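Local coordinates for uncharacterized protein DUF1185 (PDB 3BYQ) that is of unknown function but adopts a variant of the Bacillus chorismate mutase fold and may act in amino-acid metabolism, at residues Asp75-Tyr80 against Leu166-Gly171; Gln27-Ala32 against His145-Glu150. All coordinates share one frame; numbering follows the deposited sequence.

Interaction 1 (Asp75-Tyr80 against Leu166-Gly171); sequences DNIEVY and LVMGTG. With EDO (1,2-ethanediol), chain T.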
loop_
_atom_site.group_PDB
_atom_site.type_symbol
_atom_site.label_atom_id
_atom_site.label_comp_id
_atom_site.label_asym_id
_atom_site.label_seq_id
_atom_site.Cartn_x
_atom_site.Cartn_y
_atom_site.Cartn_z
ATOM N N ASP B 75 -21.601 -23.856 -18.051
ATOM C CA ASP B 75 -21.309 -25.240 -17.667
ATOM C C ASP B 75 -20.009 -25.408 -16.871
ATOM O O ASP B 75 -19.678 -26.512 -16.428
ATOM C CB ASP B 75 -21.197 -26.107 -18.916
ATOM N N ASN B 76 -19.276 -24.320 -16.672
ATOM C CA ASN B 76 -17.969 -24.409 -16.061
ATOM C C ASN B 76 -17.839 -23.844 -14.665
ATOM O O ASN B 76 -16.748 -23.760 -14.140
ATOM C CB ASN B 76 -16.967 -23.697 -16.958
ATOM C CG ASN B 76 -16.860 -24.332 -18.306
ATOM O OD1 ASN B 76 -16.742 -25.552 -18.416
ATOM N ND2 ASN B 76 -16.881 -23.519 -19.344
ATOM N N ILE B 77 -18.945 -23.481 -14.064
ATOM C CA ILE B 77 -18.921 -22.825 -12.768
ATOM C C ILE B 77 -18.952 -23.785 -11.591
ATOM O O ILE B 77 -19.888 -24.573 -11.435
ATOM C CB ILE B 77 -20.098 -21.824 -12.618
ATOM C CG1 ILE B 77 -20.240 -20.901 -13.849
ATOM C CG2 ILE B 77 -19.989 -21.053 -11.291
ATOM C CD1 ILE B 77 -19.029 -20.096 -14.256
ATOM N N GLU B 78 -17.940 -23.678 -10.744
ATOM C CA GLU B 78 -17.870 -24.475 -9.538
ATOM C C GLU B 78 -17.705 -23.712 -8.250
ATOM O O GLU B 78 -17.993 -24.256 -7.237
ATOM C CB GLU B 78 -16.796 -25.552 -9.636
ATOM C CG GLU B 78 -16.996 -26.510 -10.799
ATOM C CD GLU B 78 -16.036 -27.699 -10.781
ATOM O OE1 GLU B 78 -15.392 -28.004 -9.751
ATOM O OE2 GLU B 78 -15.938 -28.336 -11.833
ATOM N N VAL B 79 -17.233 -22.464 -8.287
ATOM C CA VAL B 79 -17.060 -21.668 -7.063
ATOM C C VAL B 79 -17.588 -20.245 -7.275
ATOM O O VAL B 79 -17.674 -19.777 -8.398
ATOM C CB VAL B 79 -15.569 -21.611 -6.591
ATOM C CG1 VAL B 79 -15.029 -23.024 -6.260
ATOM C CG2 VAL B 79 -14.659 -20.902 -7.603
ATOM N N TYR B 80 -17.962 -19.594 -6.181
ATOM C CA TYR B 80 -18.394 -18.191 -6.268
ATOM C C TYR B 80 -18.181 -17.437 -4.959
ATOM O O TYR B 80 -17.814 -18.016 -3.937
ATOM C CB TYR B 80 -19.861 -18.040 -6.810
ATOM C CG TYR B 80 -21.003 -18.783 -6.108
ATOM C CD1 TYR B 80 -20.910 -19.286 -4.801
ATOM C CD2 TYR B 80 -22.224 -18.903 -6.746
ATOM C CE1 TYR B 80 -22.025 -19.963 -4.192
ATOM C CE2 TYR B 80 -23.328 -19.510 -6.133
ATOM C CZ TYR B 80 -23.228 -20.042 -4.878
ATOM O OH TYR B 80 -24.363 -20.684 -4.380
ATOM N N LEU B 166 -18.997 -9.516 -8.019
ATOM C CA LEU B 166 -19.309 -10.945 -7.946
ATOM C C LEU B 166 -18.095 -11.676 -8.476
ATOM O O LEU B 166 -17.361 -11.160 -9.336
ATOM C CB LEU B 166 -20.521 -11.305 -8.784
ATOM C CG LEU B 166 -21.857 -10.702 -8.327
ATOM C CD1 LEU B 166 -22.979 -11.093 -9.272
ATOM C CD2 LEU B 166 -22.165 -11.124 -6.916
ATOM N N VAL B 167 -17.911 -12.884 -7.982
ATOM C CA VAL B 167 -16.837 -13.761 -8.394
ATOM C C VAL B 167 -17.386 -15.138 -8.744
ATOM O O VAL B 167 -18.238 -15.659 -8.060
ATOM C CB VAL B 167 -15.778 -13.921 -7.286
ATOM C CG1 VAL B 167 -14.664 -14.921 -7.704
ATOM C CG2 VAL B 167 -15.186 -12.567 -6.911
HETATM N N MSE B 168 -16.879 -15.695 -9.850
HETATM C CA MSE B 168 -17.114 -17.099 -10.216
HETATM C C MSE B 168 -15.809 -17.730 -10.650
HETATM O O MSE B 168 -14.917 -17.048 -11.164
HETATM C CB MSE B 168 -18.132 -17.293 -11.325
HETATM C CG MSE B 168 -19.550 -16.818 -10.961
HETATM SE SE MSE B 168 -20.719 -17.202 -12.449
HETATM C CE MSE B 168 -22.209 -16.115 -11.891
ATOM N N GLY B 169 -15.742 -19.032 -10.468
ATOM C CA GLY B 169 -14.559 -19.813 -10.814
ATOM C C GLY B 169 -14.913 -21.214 -11.255
ATOM O O GLY B 169 -16.023 -21.682 -11.013
ATOM N N THR B 170 -13.923 -21.873 -11.866
ATOM C CA THR B 170 -14.145 -23.132 -12.605
ATOM C C THR B 170 -13.774 -24.442 -11.919
ATOM O O THR B 170 -14.125 -25.513 -12.424
ATOM C CB THR B 170 -13.400 -23.101 -13.944
ATOM O OG1 THR B 170 -11.986 -23.035 -13.686
ATOM C CG2 THR B 170 -13.856 -21.927 -14.749
ATOM N N GLY B 171 -13.108 -24.356 -10.772
ATOM C CA GLY B 171 -12.706 -25.569 -10.082
ATOM C C GLY B 171 -11.984 -25.387 -8.780
ATOM O O GLY B 171 -12.063 -24.342 -8.159
HETATM C C1 EDO T . -10.541 -26.248 -14.248
HETATM O O1 EDO T . -10.836 -25.432 -13.118
HETATM C C2 EDO T . -11.469 -27.453 -14.369
HETATM O O2 EDO T . -12.441 -27.439 -13.332
HETATM O O HOH W 1 -15.755 -26.479 -14.263
#

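Interaction 2 (Gln27-Ala32 against His145-Glu150); sequences QPLKLA and HFNSIE. With EDO (1,2-ethanediol), chain O; EDO (1,2-ethanediol), chain Y.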
loop_
_atom_site.group_PDB
_atom_site.type_symbol
_atom_site.label_atom_id
_atom_site.label_comp_id
_atom_site.label_asym_id
_atom_site.label_seq_id
_atom_site.Cartn_x
_atom_site.Cartn_y
_atom_site.Cartn_z
ATOM N N GLN B 27 -6.144 -29.136 -16.451
ATOM C CA GLN B 27 -6.686 -27.868 -16.920
ATOM C C GLN B 27 -6.455 -26.806 -15.880
ATOM O O GLN B 27 -6.536 -27.064 -14.660
ATOM C CB GLN B 27 -8.158 -27.984 -17.187
ATOM C CG GLN B 27 -8.831 -28.566 -15.991
ATOM N N PRO B 28 -6.147 -25.613 -16.336
ATOM C CA PRO B 28 -5.905 -24.565 -15.368
ATOM C C PRO B 28 -7.160 -24.099 -14.676
ATOM O O PRO B 28 -8.265 -24.324 -15.152
ATOM C CB PRO B 28 -5.360 -23.421 -16.231
ATOM C CG PRO B 28 -5.871 -23.652 -17.554
ATOM C CD PRO B 28 -5.938 -25.136 -17.716
ATOM N N LEU B 29 -6.977 -23.473 -13.533
ATOM C CA LEU B 29 -8.086 -22.845 -12.848
ATOM C C LEU B 29 -8.340 -21.452 -13.396
ATOM O O LEU B 29 -7.404 -20.703 -13.645
ATOM C CB LEU B 29 -7.767 -22.728 -11.353
ATOM C CG LEU B 29 -8.772 -21.988 -10.483
ATOM C CD1 LEU B 29 -10.152 -22.679 -10.455
ATOM C CD2 LEU B 29 -8.166 -21.882 -9.122
ATOM N N LYS B 30 -9.609 -21.107 -13.589
ATOM C CA LYS B 30 -9.972 -19.732 -13.911
ATOM C C LYS B 30 -10.890 -19.220 -12.804
ATOM O O LYS B 30 -11.844 -19.904 -12.391
ATOM C CB LYS B 30 -10.661 -19.565 -15.234
ATOM C CG LYS B 30 -9.826 -20.001 -16.379
ATOM C CD LYS B 30 -10.424 -19.533 -17.709
ATOM C CE LYS B 30 -9.688 -20.182 -18.840
ATOM N NZ LYS B 30 -9.980 -19.548 -20.151
ATOM N N LEU B 31 -10.523 -18.048 -12.310
ATOM C CA LEU B 31 -11.342 -17.281 -11.338
ATOM C C LEU B 31 -11.600 -15.930 -11.986
ATOM O O LEU B 31 -10.678 -15.303 -12.487
ATOM C CB LEU B 31 -10.606 -17.088 -10.011
ATOM C CG LEU B 31 -10.302 -18.345 -9.186
ATOM C CD1 LEU B 31 -9.472 -18.008 -7.963
ATOM C CD2 LEU B 31 -11.551 -19.101 -8.778
ATOM N N ALA B 32 -12.837 -15.455 -11.913
ATOM C CA ALA B 32 -13.198 -14.197 -12.591
ATOM C C ALA B 32 -14.024 -13.326 -11.690
ATOM O O ALA B 32 -14.832 -13.835 -10.894
ATOM C CB ALA B 32 -13.959 -14.493 -13.902
ATOM N N HIS B 145 -11.924 -26.822 -2.889
ATOM C CA HIS B 145 -12.390 -25.627 -3.611
ATOM C C HIS B 145 -12.208 -24.284 -2.918
ATOM O O HIS B 145 -12.376 -23.277 -3.559
ATOM C CB HIS B 145 -13.831 -25.813 -4.059
ATOM C CG HIS B 145 -13.963 -26.729 -5.239
ATOM N ND1 HIS B 145 -13.458 -28.016 -5.244
ATOM C CD2 HIS B 145 -14.621 -26.575 -6.410
ATOM C CE1 HIS B 145 -13.751 -28.589 -6.399
ATOM N NE2 HIS B 145 -14.428 -27.724 -7.139
ATOM N N PHE B 146 -11.943 -24.266 -1.618
ATOM C CA PHE B 146 -11.676 -22.981 -0.919
ATOM C C PHE B 146 -10.560 -22.280 -1.624
ATOM O O PHE B 146 -9.509 -22.877 -1.902
ATOM C CB PHE B 146 -11.293 -23.171 0.549
ATOM C CG PHE B 146 -12.339 -23.870 1.341
ATOM C CD1 PHE B 146 -13.600 -23.324 1.473
ATOM C CD2 PHE B 146 -12.044 -25.013 2.044
ATOM C CE1 PHE B 146 -14.569 -23.958 2.219
ATOM C CE2 PHE B 146 -13.019 -25.643 2.835
ATOM C CZ PHE B 146 -14.268 -25.107 2.903
ATOM N N ASN B 147 -10.768 -21.011 -1.935
ATOM C CA ASN B 147 -9.791 -20.251 -2.684
ATOM C C ASN B 147 -10.047 -18.758 -2.553
ATOM O O ASN B 147 -10.958 -18.346 -1.833
ATOM C CB ASN B 147 -9.854 -20.638 -4.174
ATOM C CG ASN B 147 -8.506 -20.618 -4.848
ATOM O OD1 ASN B 147 -7.585 -19.880 -4.465
ATOM N ND2 ASN B 147 -8.360 -21.482 -5.850
ATOM N N SER B 148 -9.222 -17.967 -3.231
ATOM C CA SER B 148 -9.343 -16.508 -3.136
ATOM C C SER B 148 -8.895 -15.840 -4.384
ATOM O O SER B 148 -8.060 -16.374 -5.111
ATOM C CB SER B 148 -8.429 -15.969 -2.000
ATOM O OG SER B 148 -8.766 -16.506 -0.748
ATOM N N ILE B 149 -9.489 -14.682 -4.646
ATOM C CA ILE B 149 -9.045 -13.801 -5.727
ATOM C C ILE B 149 -9.070 -12.349 -5.202
ATOM O O ILE B 149 -9.971 -11.973 -4.458
ATOM C CB ILE B 149 -9.858 -13.963 -6.999
ATOM C CG1 ILE B 149 -9.253 -13.097 -8.106
ATOM C CG2 ILE B 149 -11.324 -13.592 -6.749
ATOM C CD1 ILE B 149 -9.926 -13.241 -9.498
ATOM N N GLU B 150 -8.076 -11.561 -5.568
ATOM C CA GLU B 150 -8.041 -10.161 -5.141
ATOM C C GLU B 150 -8.810 -9.277 -6.103
ATOM O O GLU B 150 -8.648 -9.392 -7.315
ATOM C CB GLU B 150 -6.595 -9.641 -5.041
ATOM C CG GLU B 150 -6.524 -8.346 -4.224
ATOM C CD GLU B 150 -5.194 -7.663 -4.241
ATOM O OE1 GLU B 150 -4.801 -7.196 -5.332
ATOM O OE2 GLU B 150 -4.573 -7.563 -3.157
HETATM C C1 EDO O . -4.895 -10.808 -9.711
HETATM O O1 EDO O . -4.642 -10.438 -8.346
HETATM C C2 EDO O . -6.392 -10.780 -9.962
HETATM O O2 EDO O . -6.947 -9.555 -9.455
HETATM C C1 EDO Y . -7.116 -17.396 -20.531
HETATM O O1 EDO Y . -7.153 -18.684 -19.939
HETATM C C2 EDO Y . -5.779 -17.266 -21.218
HETATM O O2 EDO Y . -5.795 -18.153 -22.332
#

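Interaction 1 (Asp75-Tyr80 against Leu166-Gly171)
Ile77 carries CG1 anti to its carbonyl carbon (chi1 -48°), and its chi2 of -56° then turns CD1 toward Met168, present as selenomethionine, whose CG is likewise anti to the carbonyl carbon and whose extended chain brings SE within 3.8 Å of Ile77 CD1. The two side chains meet at a slant. Helix 51-72 covers this apolar side through Leu72, which touches Ile77, and Leu68, which touches Met168. Val79 points to the other side of the sheet, where its CG2 presses 3.4 Å from Gly169 CA, tighter than usual van der Waals contact; the absence of a side chain on Gly169 permits it. The backbones form a classic beta bulge at the start of strand 79-86, where it pairs antiparallel with strand 161-169: Glu78 and Val79 both face Gly169. Gly169 O takes Glu78 N in the carbonyl plane at 2.8 Å, and Val79 N from above that plane, 46° out of it, at 3.1 Å. Gly169 N returns a bond to Val79 O. Toward the loop, Glu78 runs extended past the Thr170 carbonyl, its CD 3.3 Å from Thr170 O, and its OE1 reaches the His145 imidazole and forms a salt bridge with Lys183. A water lies within hydrogen-bonding distance of Asn76 O and Thr170 O, while 1,2-ethanediol, probably from the crystallisation liquor, donates from its O2 to Thr170 O at 2.7 Å and shares a hydrogen bond between its O1 and Thr170 OG1, which is also bonded to Lys30 N. The contact thus changes character along its length: in the sheet, apolar side chains flank hydrogen-bonded backbones, whereas at the loop end Thr170 can bind a small diol through its carbonyl and hydroxyl oxygens.

Interaction 2 (Gln27-Ala32 against His145-Glu150)
Asn147 reaches Leu29 tip to tip, its ND2 3.3 Å from Leu29 CD2. The amide is held in rotation by its other end, since Asn147 OD1 accepts from the next backbone nitrogen, Ser148 N, at 2.8 Å; the bond meets the carbonyl at a side-on angle of 96°. Leu31 CD1 lies beyond, 4.2 Å from Asn147 CG. At Ser148 the backbone makes the contact: Ser148 O is 3.6 Å from Leu31 CD1, while the hydroxyl turns to Lys121 O of the second subunit, whose Met92 packs on both Asn147 and Ser148. No hydrogen bond joins the two segments. Strands 29-32 and 147-150 cross at 51° with their axes 8.1 Å apart, so they meet through side chains packing on side chains and on backbone carbonyls, within the mixed sheet of this chorismate mutase-like fold, each paired with other strands: 29-39 with 7-17 and 161-169, 147-151 with 130-136. Ile149 then sends CG1 anti to its backbone N (chi1 -175°), and its CD1 comes 3.9 Å from Leu31 CB and 3.7 Å from Leu31 O as the two side chains run alongside each other, pointing opposite ways.

From the N terminus, residues 27-32 come first, opening strand 29-39; helix 51-72 follows, and residues 75-80 lead from it into strand 79-86. Residues 145-150 then close interaction 2 over an intervening 112 residues, and residues 166-171, at the end of strand 161-169, close interaction 1 over 85. The segments alternate along the chain, so the two loops cross and neither nests inside the other. The centres of interactions 1 and 2 lie about 8 Å apart. Strand 161-169 sits between 29-39 and 79-86 in the sheet, and a probable Ala32 N to Met168 O hydrogen bond joins the two contacts. The probable Glu78-His145 hydrogen bond also ties interaction 1 to the residues leading into strand 147-151.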